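Local coordinates for protein demethyldecarbamoylnovobiocin O-methyltransferase (Streptomyces caeruleus, PDB 2WK1) that methylates the 4-hydroxyl of the noviose sugar from S-adenosyl-L-methionine in the penultimate step of novobiocin biosynthesis, at residues L46-H56 and R72-H83. Residues are numbered along the deposited sequence; the frame is centred on the assembly and turned at random.
With SO4 (sulfate ion), chain D.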
loop_
_atom_site.group_PDB
_atom_site.type_symbol
_atom_site.label_atom_id
_atom_site.label_comp_id
_atom_site.label_asym_id
_atom_site.label_seq_id
_atom_site.Cartn_x
_atom_site.Cartn_y
_atom_site.Cartn_z
ATOM N N LEU A 46 3.179 0.262 4.626
ATOM C CA LEU A 46 4.066 1.151 5.367
ATOM C C LEU A 46 5.507 0.656 5.416
ATOM O O LEU A 46 6.453 1.448 5.317
ATOM C CB LEU A 46 3.539 1.336 6.801
ATOM C CG LEU A 46 2.318 2.244 6.920
ATOM C CD1 LEU A 46 1.681 2.044 8.285
ATOM C CD2 LEU A 46 2.670 3.700 6.698
ATOM N N ALA A 47 5.675 -0.654 5.586
ATOM C CA ALA A 47 7.005 -1.274 5.630
ATOM C C ALA A 47 7.539 -1.581 4.241
ATOM O O ALA A 47 8.707 -1.928 4.091
ATOM C CB ALA A 47 6.968 -2.540 6.446
ATOM N N GLY A 48 6.679 -1.477 3.231
ATOM C CA GLY A 48 7.086 -1.742 1.859
ATOM C C GLY A 48 7.229 -3.197 1.485
ATOM O O GLY A 48 7.831 -3.512 0.445
ATOM N N THR A 49 6.655 -4.095 2.269
ATOM C CA THR A 49 6.686 -5.510 1.882
ATOM C C THR A 49 5.793 -5.771 0.652
ATOM O O THR A 49 6.110 -6.592 -0.195
ATOM C CB THR A 49 6.311 -6.460 3.028
ATOM O OG1 THR A 49 4.994 -6.165 3.465
ATOM C CG2 THR A 49 7.296 -6.356 4.189
ATOM N N VAL A 50 4.701 -5.024 0.506
ATOM C CA VAL A 50 3.733 -5.330 -0.528
ATOM C C VAL A 50 4.297 -5.042 -1.915
ATOM O O VAL A 50 3.915 -5.686 -2.890
ATOM C CB VAL A 50 2.385 -4.626 -0.236
ATOM C CG1 VAL A 50 2.474 -3.128 -0.463
ATOM C CG2 VAL A 50 1.272 -5.234 -1.079
ATOM N N TYR A 51 5.235 -4.100 -1.993
ATOM C CA TYR A 51 5.889 -3.750 -3.245
ATOM C C TYR A 51 7.385 -4.032 -3.247
ATOM O O TYR A 51 8.102 -3.562 -4.119
ATOM C CB TYR A 51 5.569 -2.299 -3.678
ATOM C CG TYR A 51 5.968 -1.172 -2.735
ATOM C CD1 TYR A 51 5.151 -0.791 -1.681
ATOM C CD2 TYR A 51 7.150 -0.474 -2.931
ATOM C CE1 TYR A 51 5.509 0.245 -0.839
ATOM C CE2 TYR A 51 7.513 0.569 -2.099
ATOM C CZ TYR A 51 6.704 0.920 -1.054
ATOM O OH TYR A 51 7.102 1.981 -0.269
ATOM N N GLU A 52 7.851 -4.807 -2.258
ATOM C CA GLU A 52 9.232 -5.290 -2.196
ATOM C C GLU A 52 10.226 -4.146 -2.265
ATOM O O GLU A 52 11.208 -4.183 -3.011
ATOM C CB GLU A 52 9.489 -6.330 -3.297
ATOM C CG GLU A 52 8.523 -7.485 -3.209
ATOM C CD GLU A 52 8.657 -8.506 -4.301
ATOM O OE1 GLU A 52 9.714 -8.599 -4.951
ATOM O OE2 GLU A 52 7.698 -9.245 -4.474
ATOM N N ASP A 53 9.985 -3.111 -1.468
ATOM C CA ASP A 53 10.860 -1.958 -1.492
ATOM C C ASP A 53 12.269 -2.345 -1.040
ATOM O O ASP A 53 12.444 -2.884 0.061
ATOM C CB ASP A 53 10.306 -0.864 -0.565
ATOM C CG ASP A 53 11.001 0.473 -0.749
ATOM O OD1 ASP A 53 11.244 0.872 -1.917
ATOM O OD2 ASP A 53 11.337 1.121 0.264
ATOM N N PRO A 54 13.284 -2.080 -1.878
ATOM C CA PRO A 54 14.636 -2.430 -1.463
ATOM C C PRO A 54 15.163 -1.572 -0.334
ATOM O O PRO A 54 14.600 -0.516 -0.034
ATOM C CB PRO A 54 15.462 -2.198 -2.734
ATOM C CG PRO A 54 14.699 -1.276 -3.517
ATOM C CD PRO A 54 13.255 -1.448 -3.207
ATOM N N ALA A 55 16.257 -2.018 0.275
ATOM C CA ALA A 55 16.970 -1.199 1.246
ATOM C C ALA A 55 17.592 0.048 0.580
ATOM O O ALA A 55 17.952 0.046 -0.619
ATOM C CB ALA A 55 18.038 -2.016 1.976
ATOM N N HIS A 56 17.704 1.119 1.360
ATOM C CA HIS A 56 18.233 2.415 0.936
ATOM C C HIS A 56 19.662 2.230 0.416
ATOM O O HIS A 56 20.421 1.423 0.967
ATOM C CB HIS A 56 18.251 3.355 2.165
ATOM C CG HIS A 56 18.246 4.813 1.839
ATOM N ND1 HIS A 56 19.330 5.468 1.288
ATOM C CD2 HIS A 56 17.293 5.754 2.034
ATOM C CE1 HIS A 56 19.029 6.745 1.130
ATOM N NE2 HIS A 56 17.799 6.945 1.578
ATOM N N ARG A 72 13.114 -7.226 6.390
ATOM C CA ARG A 72 12.052 -6.226 6.548
ATOM C C ARG A 72 11.058 -6.639 7.631
ATOM O O ARG A 72 10.533 -5.793 8.363
ATOM C CB ARG A 72 11.343 -5.999 5.227
ATOM C CG ARG A 72 10.408 -4.799 5.240
ATOM C CD ARG A 72 11.109 -3.468 5.517
ATOM N NE ARG A 72 12.296 -3.258 4.686
ATOM C CZ ARG A 72 12.284 -3.011 3.385
ATOM N NH1 ARG A 72 11.141 -2.880 2.718
ATOM N NH2 ARG A 72 13.434 -2.863 2.735
ATOM N N ASN A 73 10.829 -7.937 7.779
ATOM C CA ASN A 73 9.921 -8.435 8.788
ATOM C C ASN A 73 10.318 -8.047 10.195
ATOM O O ASN A 73 9.455 -7.861 11.060
ATOM C CB ASN A 73 9.697 -9.949 8.665
ATOM C CG ASN A 73 8.364 -10.174 8.143
ATOM O OD1 ASN A 73 8.112 -9.845 6.994
ATOM N ND2 ASN A 73 7.420 -10.429 9.055
ATOM N N GLU A 74 11.628 -7.957 10.430
ATOM C CA GLU A 74 12.174 -7.624 11.736
ATOM C C GLU A 74 12.704 -6.200 11.826
ATOM O O GLU A 74 13.249 -5.805 12.825
ATOM C CB GLU A 74 13.218 -8.657 12.154
ATOM C CG GLU A 74 12.600 -10.021 12.414
ATOM C CD GLU A 74 13.577 -11.079 12.816
ATOM O OE1 GLU A 74 14.722 -11.064 12.311
ATOM O OE2 GLU A 74 13.173 -11.950 13.616
ATOM N N GLY A 75 12.508 -5.408 10.782
ATOM C CA GLY A 75 12.903 -4.005 10.818
ATOM C C GLY A 75 14.399 -3.801 10.904
ATOM O O GLY A 75 14.878 -2.920 11.618
ATOM N N ARG A 76 15.133 -4.594 10.120
ATOM C CA ARG A 76 16.594 -4.580 10.202
ATOM C C ARG A 76 17.292 -3.924 9.038
ATOM O O ARG A 76 18.486 -4.118 8.800
ATOM C CB ARG A 76 17.096 -6.007 10.455
ATOM C CG ARG A 76 17.000 -6.347 11.934
ATOM C CD ARG A 76 18.101 -5.542 12.673
ATOM N NE ARG A 76 18.187 -5.792 14.097
ATOM C CZ ARG A 76 18.965 -6.705 14.660
ATOM N NH1 ARG A 76 19.753 -7.499 13.921
ATOM N NH2 ARG A 76 18.971 -6.805 15.973
ATOM N N ASP A 77 16.563 -3.078 8.336
ATOM C CA ASP A 77 17.131 -2.225 7.319
ATOM C C ASP A 77 16.441 -0.859 7.287
ATOM O O ASP A 77 15.460 -0.617 8.032
ATOM C CB ASP A 77 17.141 -2.919 5.939
ATOM C CG ASP A 77 15.760 -3.203 5.370
ATOM O OD1 ASP A 77 14.736 -2.858 5.999
ATOM O OD2 ASP A 77 15.714 -3.729 4.225
ATOM N N TRP A 78 16.970 0.029 6.448
ATOM C CA TRP A 78 16.314 1.292 6.129
ATOM C C TRP A 78 15.699 1.164 4.743
ATOM O O TRP A 78 16.430 1.068 3.773
ATOM C CB TRP A 78 17.303 2.470 6.078
ATOM C CG TRP A 78 17.938 2.872 7.371
ATOM C CD1 TRP A 78 17.441 2.701 8.631
ATOM C CD2 TRP A 78 19.185 3.573 7.517
ATOM N NE1 TRP A 78 18.323 3.220 9.561
ATOM C CE2 TRP A 78 19.392 3.767 8.900
ATOM C CE3 TRP A 78 20.143 4.050 6.611
ATOM C CZ2 TRP A 78 20.520 4.425 9.404
ATOM C CZ3 TRP A 78 21.270 4.695 7.118
ATOM C CH2 TRP A 78 21.441 4.875 8.502
ATOM N N PRO A 79 14.366 1.158 4.625
ATOM C CA PRO A 79 13.784 1.087 3.276
ATOM C C PRO A 79 14.163 2.296 2.406
ATOM O O PRO A 79 14.219 3.425 2.881
ATOM C CB PRO A 79 12.273 1.021 3.546
ATOM C CG PRO A 79 12.201 0.454 4.934
ATOM C CD PRO A 79 13.335 1.073 5.669
ATOM N N ALA A 80 14.386 2.054 1.121
ATOM C CA ALA A 80 14.667 3.112 0.176
ATOM C C ALA A 80 13.570 4.154 0.061
ATOM O O ALA A 80 13.838 5.351 -0.027
ATOM C CB ALA A 80 14.947 2.495 -1.204
ATOM N N ASN A 81 12.323 3.694 0.101
ATOM C CA ASN A 81 11.176 4.569 -0.117
ATOM C C ASN A 81 10.063 4.406 0.908
ATOM O O ASN A 81 9.253 5.311 1.062
ATOM C CB ASN A 81 10.594 4.339 -1.511
ATOM C CG ASN A 81 11.616 4.515 -2.581
ATOM O OD1 ASN A 81 11.982 5.639 -2.901
ATOM N ND2 ASN A 81 12.107 3.412 -3.118
ATOM N N ALA A 82 9.974 3.259 1.582
ATOM C CA ALA A 82 8.854 2.996 2.467
ATOM C C ALA A 82 8.879 3.936 3.668
ATOM O O ALA A 82 9.883 4.551 4.013
ATOM C CB ALA A 82 8.849 1.542 2.906
ATOM N N HIS A 83 7.740 4.012 4.336
ATOM C CA HIS A 83 7.469 5.097 5.258
ATOM C C HIS A 83 7.905 4.854 6.702
ATOM O O HIS A 83 7.906 5.785 7.488
ATOM C CB HIS A 83 5.982 5.470 5.212
ATOM C CG HIS A 83 5.552 5.957 3.870
ATOM N ND1 HIS A 83 4.574 5.344 3.109
ATOM C CD2 HIS A 83 6.018 6.987 3.133
ATOM C CE1 HIS A 83 4.457 5.995 1.964
ATOM N NE2 HIS A 83 5.308 7.004 1.962
HETATM S S SO4 D . 21.347 -9.457 16.392
HETATM O O1 SO4 D . 22.045 -9.932 17.586
HETATM O O2 SO4 D . 19.979 -9.193 16.807
HETATM O O3 SO4 D . 21.404 -10.530 15.383
HETATM O O4 SO4 D . 21.977 -8.246 15.866
#
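Arg-72 and Asp-53 carry this contact, each reaching into the backbone of the other segment. The Arg-72 chain leaves with CG anti to the backbone N (chi1 -169°) and then bends at chi2 and chi3, bringing its guanidinium edge-on to 46-56. Arg-72 NH1 and NH2 converge on one atom, Asp-53 O, with NH2 at 2.9 Å. Arg-72 NH1 also bonds Ala-47 O (3.0 Å), which is tilted from the guanidinium plane. On the side edge, Arg-72 NE meets Asp-77 OD1 at 2.8 Å and NH2 meets OD2, a two-pronged salt bridge within 72-83. Pro-79 CG sits over one face of the group. The aliphatic part of Arg-72 slides past Thr-49 in the opposite direction.

The Asp-53 carboxylate meets the loop residues Asn-81 and Ala-82. Asn-81 N lies 2.8 Å from Asp-53 OD2, on its syn lone pair, while Ala-82 N meets OD2 from above the carboxylate plane. Asp-53 OD1 receives Asn-81 ND2 at 2.9 Å in a nearly straight bond (169°). The amide and carboxylate planes are turned 49° apart.

Beyond Asp-53 the two segments are joined by a single beta bridge at Ala-55 and Pro-79. Ala-80 N bonds Pro-54 O, and His-56 N bonds Trp-78 O at 2.7 Å. Gly-48 closes helix 35-47 in a Schellman motif, and Ala-82 CB lies against Leu-46 O (3.4 Å). Tyr-51 stacks on Tyr-51 of the second subunit.

The contact joins the loops after helices 35-47 and 69-73 on the cofactor side of the Rossmann-like methyltransferase fold. Trp-78 and Pro-79 neighbour the S-adenosyl-L-methionine-binding residues Met-85 and Trp-116, respectively. Arg-72 ties the helix end at Ala-47 to Asp-53, just ahead of the bridge, its charge probably balanced mainly by Asp-77. The three N-H groups around Asp-53 would stabilise its ionised form.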